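Local atomic coordinates of cellulase, glycosyl hydrolase family 5, TPS linker, domain X (PDB entry 5E9P), a protein that binds cellulose and xylan as the type A carbohydrate-binding module, family 64, of a probable family 5 glycoside hydrolase. Residues Q25-D29 with P30-S34. Residues are numbered along the deposited sequence; the frame is centred on the assembly and turned at random.
Sequences QFSTD and PNDWS
Asp29 and Asp32 close a type I beta turn at the surface, in the long loop that carries the chain from strand 17-23 of one jelly-roll sheet to strand 36-40 of the other. Pro30 and Asn31 occupy its two corners, and the turn is shut by the bond from Asp32 N to Asp29 O, 3.0 Å long and nearly straight at 164°. A second bond braces the bend from the side chain: Asp29 OD1 accepts Asn31 N at 2.8 Å, making an Asx turn over the proline. With CG set anti to the backbone N (chi1 173°), the Asp29 carboxylate folds over the turn, and Asn31 N meets OD1 from well above the carboxylate plane. The Asn31 amide stands almost perpendicular to that carboxylate, the planes 87° apart, while Asn31 CB comes within 3.2 Å of Asp29 OD1.

Alongside the turn, Ser27 and Asp32 face each other through water 1, which lies 3.1 Å from Ser27 OG. Water 1 sits 2.9 Å from Asp32 OD2, probably as a donor. Ser27 OG and Asp32 OD2 themselves stay 3.9 Å apart. Ser27 OG also takes a weak bond from Asp29 N. Asp32 OD2 accepts Arg35 N as well, whereas in one of two conformers OD1 receives the Ser34 hydroxyl on its syn lone pair, 2.7 Å from Ser34 OG. Nearby, Trp33 packs edge-to-face on His60. Asp29 thus braces the bend while Asp32 ties down the chain leaving it; the N-H donors would help both carboxylates stay ionised, against mild mutual repulsion.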
loop_
_atom_site.group_PDB
_atom_site.type_symbol
_atom_site.label_atom_id
_atom_site.label_comp_id
_atom_site.label_asym_id
_atom_site.label_seq_id
_atom_site.Cartn_x
_atom_site.Cartn_y
_atom_site.Cartn_z
ATOM N N GLN A 25 -5.913 2.362 -8.707
ATOM C CA GLN A 25 -5.187 1.684 -9.807
ATOM C C GLN A 25 -4.736 0.268 -9.461
ATOM O O GLN A 25 -4.000 -0.321 -10.244
ATOM C CB GLN A 25 -3.991 2.578 -10.262
ATOM C CG GLN A 25 -4.297 3.945 -10.807
ATOM C CD GLN A 25 -3.037 4.713 -11.299
ATOM O OE1 GLN A 25 -1.923 4.304 -11.482
ATOM N NE2 GLN A 25 -3.307 5.943 -11.598
ATOM N N PHE A 26 -5.097 -0.291 -8.307
ATOM C CA PHE A 26 -4.659 -1.658 -8.001
ATOM C C PHE A 26 -5.152 -2.641 -9.027
ATOM O O PHE A 26 -6.235 -2.528 -9.619
ATOM C CB PHE A 26 -5.206 -2.144 -6.648
ATOM C CG PHE A 26 -4.378 -1.810 -5.444
ATOM C CD1 PHE A 26 -3.720 -0.614 -5.297
ATOM C CD2 PHE A 26 -4.261 -2.712 -4.391
ATOM C CE1 PHE A 26 -2.956 -0.332 -4.162
ATOM C CE2 PHE A 26 -3.513 -2.440 -3.290
ATOM C CZ PHE A 26 -2.850 -1.244 -3.171
ATOM N N SER A 27 -4.361 -3.711 -9.211
ATOM C CA SER A 27 -4.839 -4.869 -9.978
ATOM C C SER A 27 -6.012 -5.515 -9.272
ATOM O O SER A 27 -5.946 -5.742 -8.069
ATOM C CB SER A 27 -3.714 -5.883 -10.073
ATOM O OG SER A 27 -4.159 -7.059 -10.721
ATOM N N THR A 28 -7.015 -5.882 -10.080
ATOM C CA THR A 28 -8.167 -6.597 -9.613
ATOM C C THR A 28 -8.284 -8.012 -10.229
ATOM O O THR A 28 -9.303 -8.667 -10.124
ATOM C CB THR A 28 -9.453 -5.783 -9.916
ATOM O OG1 THR A 28 -9.465 -5.453 -11.332
ATOM C CG2 THR A 28 -9.448 -4.496 -9.117
ATOM N N ASP A 29 -7.236 -8.413 -10.906
ATOM C CA ASP A 29 -7.192 -9.692 -11.666
ATOM C C ASP A 29 -6.664 -10.795 -10.812
ATOM O O ASP A 29 -5.444 -10.804 -10.493
ATOM C CB ASP A 29 -6.274 -9.495 -12.854
ATOM C CG ASP A 29 -6.007 -10.775 -13.633
ATOM O OD1 ASP A 29 -6.759 -11.755 -13.405
ATOM O OD2 ASP A 29 -5.089 -10.753 -14.483
ATOM N N PRO A 30 -7.471 -11.805 -10.424
ATOM C CA PRO A 30 -6.958 -12.909 -9.595
ATOM C C PRO A 30 -5.907 -13.769 -10.275
ATOM O O PRO A 30 -5.257 -14.511 -9.575
ATOM C CB PRO A 30 -8.204 -13.709 -9.198
ATOM C CG PRO A 30 -9.368 -12.777 -9.448
ATOM C CD PRO A 30 -8.922 -11.953 -10.644
ATOM N N ASN A 31 -5.785 -13.681 -11.582
ATOM C CA ASN A 31 -4.710 -14.423 -12.285
ATOM C C ASN A 31 -3.353 -13.768 -12.080
ATOM O O ASN A 31 -2.338 -14.391 -12.371
ATOM C CB ASN A 31 -5.027 -14.447 -13.795
ATOM C CG ASN A 31 -6.274 -15.165 -14.127
ATOM O OD1 ASN A 31 -6.511 -16.263 -13.614
ATOM N ND2 ASN A 31 -7.053 -14.606 -15.042
ATOM N N ASP A 32 -3.304 -12.483 -11.693
ATOM C CA ASP A 32 -2.025 -11.773 -11.707
ATOM C C ASP A 32 -1.297 -11.929 -10.366
ATOM O O ASP A 32 -1.801 -11.665 -9.291
ATOM C CB ASP A 32 -2.203 -10.289 -11.949
ATOM C CG ASP A 32 -0.908 -9.556 -11.775
ATOM O OD1 ASP A 32 -0.091 -9.637 -12.745
ATOM O OD2 ASP A 32 -0.743 -8.968 -10.656
ATOM N N TRP A 33 -0.030 -12.302 -10.520
ATOM C CA TRP A 33 0.892 -12.333 -9.386
ATOM C C TRP A 33 2.059 -11.416 -9.601
ATOM O O TRP A 33 3.003 -11.422 -8.777
ATOM C CB TRP A 33 1.353 -13.793 -9.172
ATOM C CG TRP A 33 0.258 -14.628 -8.732
ATOM C CD1 TRP A 33 -0.550 -15.351 -9.537
ATOM C CD2 TRP A 33 -0.298 -14.768 -7.418
ATOM N NE1 TRP A 33 -1.528 -15.940 -8.811
ATOM C CE2 TRP A 33 -1.405 -15.591 -7.500
ATOM C CE3 TRP A 33 0.043 -14.223 -6.182
ATOM C CZ2 TRP A 33 -2.177 -15.899 -6.452
ATOM C CZ3 TRP A 33 -0.711 -14.538 -5.115
ATOM C CH2 TRP A 33 -1.833 -15.400 -5.237
ATOM N N SER A 34 2.062 -10.606 -10.675
ATOM C CA SER A 34 3.098 -9.604 -10.973
ATOM C C SER A 34 2.899 -8.259 -10.263
ATOM O O SER A 34 3.881 -7.553 -10.047
ATOM C CB SER A 34 3.220 -9.338 -12.473
ATOM O OG SER A 34 2.292 -8.421 -13.106
HETATM O O HOH W 1 -2.730 -8.821 -8.555
#